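Local coordinates for novel protein similar to vertebrate potassium voltage-gated channel, subfamily H (Eag-related) family (Danio rerio, PDB 3UKV) that probably forms the pore of a voltage-gated potassium channel, of which this fragment is the cytoplasmic C-linker and cyclic nucleotide-binding homology domain, at the interface of chains A and B. Residues are numbered along the deposited sequence; one frame, centred on the assembly and turned at random. Chains: chain A/B, Novel protein similar to vertebrate potassium voltage-gated channel, subfamily H (Eag-related) family.

The interface of chains A and B. Residues chain A 64-65, 68-69, 72; chain B 34, 37.
The guanidinium of B:Arg37 has A:Leu65 over one face and A:Asp68 at its edge. Methyl CD1 of A:Leu65 sits over that face, off its centre, 3.5 Å from CZ of B:Arg37. At the edge, the carboxylate oxygen OD2 of A:Asp68 takes both terminal nitrogens end-on, NH2 of B:Arg37 at 2.7 Å and NH1 of B:Arg37 at 2.8 Å. This oxygen sits almost in the guanidinium plane, yet the carboxylate is turned 79° against it, and both donors come from its anti side, NH1 further out of the carboxylate plane than NH2. Both hydrogen bonds are bent, about 140° at the hydrogen, as expected when one acceptor is shared between two N-H groups. The salt bridge thus rests on one oxygen, and the methyl probably limits how the guanidinium can tilt on that side. The chain of B:Arg37 bends at chi3 (54°), which helps bring its guanidinium to A:Asp68. The other flat group, the ring of A:His72, has the backbone O of A:Asp68 at its edge; ND1 of A:His72 donates to that oxygen in the ring plane (3.2 Å), tying the loop just past the helix back to its last turn.

Next to the ion pair, B:Leu34 supplies an apolar flank. Its CD1 reaches CB of A:Asp68 at 3.7 Å and also touches CD1 of A:Leu65, while CD2 packs near CA of A:Ile69 at 4.0 Å. The A:His72 side chain runs antiparallel to that of B:Leu34, its ND1 4.0 Å from CD2 of B:Leu34.

Chain A contributes helix 63-70 and the loop just beyond it, chain B one side of helix 32-45. The patch and its two-fold twin join C-linker segments of two subunits; the channel is probably tetrameric, so this dimer need not reproduce the full assembly.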
# COMPACT_ATOMS: atom_id res chain seq x y z
N GLU A 64 -7.27 16.84 15.85
CA GLU A 64 -6.63 17.12 17.13
C GLU A 64 -5.62 16.04 17.47
O GLU A 64 -4.51 16.35 17.94
CB GLU A 64 -7.62 17.26 18.27
CG GLU A 64 -8.48 18.51 18.22
CD GLU A 64 -9.79 18.30 17.46
OE1 GLU A 64 -10.47 19.31 17.19
OE2 GLU A 64 -10.12 17.14 17.15
N LEU A 65 -6.00 14.78 17.23
CA LEU A 65 -5.10 13.67 17.53
C LEU A 65 -3.91 13.70 16.59
O LEU A 65 -2.78 13.49 16.99
CB LEU A 65 -5.80 12.32 17.42
CG LEU A 65 -5.08 11.17 18.13
CD1 LEU A 65 -4.66 11.51 19.56
CD2 LEU A 65 -5.99 9.96 18.10
N ASP A 68 -1.44 16.34 17.94
CA ASP A 68 -0.73 15.89 19.12
C ASP A 68 0.34 14.89 18.70
O ASP A 68 1.49 14.97 19.16
CB ASP A 68 -1.68 15.27 20.13
CG ASP A 68 -2.62 16.27 20.76
OD1 ASP A 68 -2.36 17.49 20.71
OD2 ASP A 68 -3.64 15.84 21.33
N ILE A 69 -0.02 13.96 17.83
CA ILE A 69 0.99 13.04 17.33
C ILE A 69 2.12 13.80 16.64
O ILE A 69 3.27 13.68 17.03
CB ILE A 69 0.41 12.00 16.35
CG1 ILE A 69 -0.67 11.16 17.03
CG2 ILE A 69 1.53 11.12 15.81
CD1 ILE A 69 -1.42 10.26 16.10
N HIS A 72 5.13 15.49 18.34
CA HIS A 72 6.12 14.67 19.01
C HIS A 72 7.17 14.15 18.04
O HIS A 72 8.06 13.38 18.42
CB HIS A 72 5.44 13.47 19.67
CG HIS A 72 4.96 13.74 21.06
ND1 HIS A 72 3.78 14.39 21.33
CD2 HIS A 72 5.52 13.45 22.26
CE1 HIS A 72 3.62 14.48 22.64
NE2 HIS A 72 4.66 13.91 23.23
N LEU B 34 -1.01 9.75 25.21
CA LEU B 34 -1.19 9.83 23.77
C LEU B 34 -1.27 8.42 23.15
O LEU B 34 -2.13 8.15 22.34
CB LEU B 34 -0.06 10.64 23.12
CG LEU B 34 -0.29 10.98 21.65
CD1 LEU B 34 -1.49 11.86 21.48
CD2 LEU B 34 0.89 11.68 21.07
N ARG B 37 -4.93 7.28 23.67
CA ARG B 37 -5.82 7.93 22.73
C ARG B 37 -5.67 7.34 21.31
O ARG B 37 -6.67 7.06 20.64
CB ARG B 37 -5.59 9.43 22.73
CG ARG B 37 -5.91 10.10 24.05
CD ARG B 37 -5.33 11.49 24.10
NE ARG B 37 -5.77 12.26 22.94
CZ ARG B 37 -5.15 13.35 22.50
NH1 ARG B 37 -4.04 13.79 23.12
NH2 ARG B 37 -5.62 13.99 21.44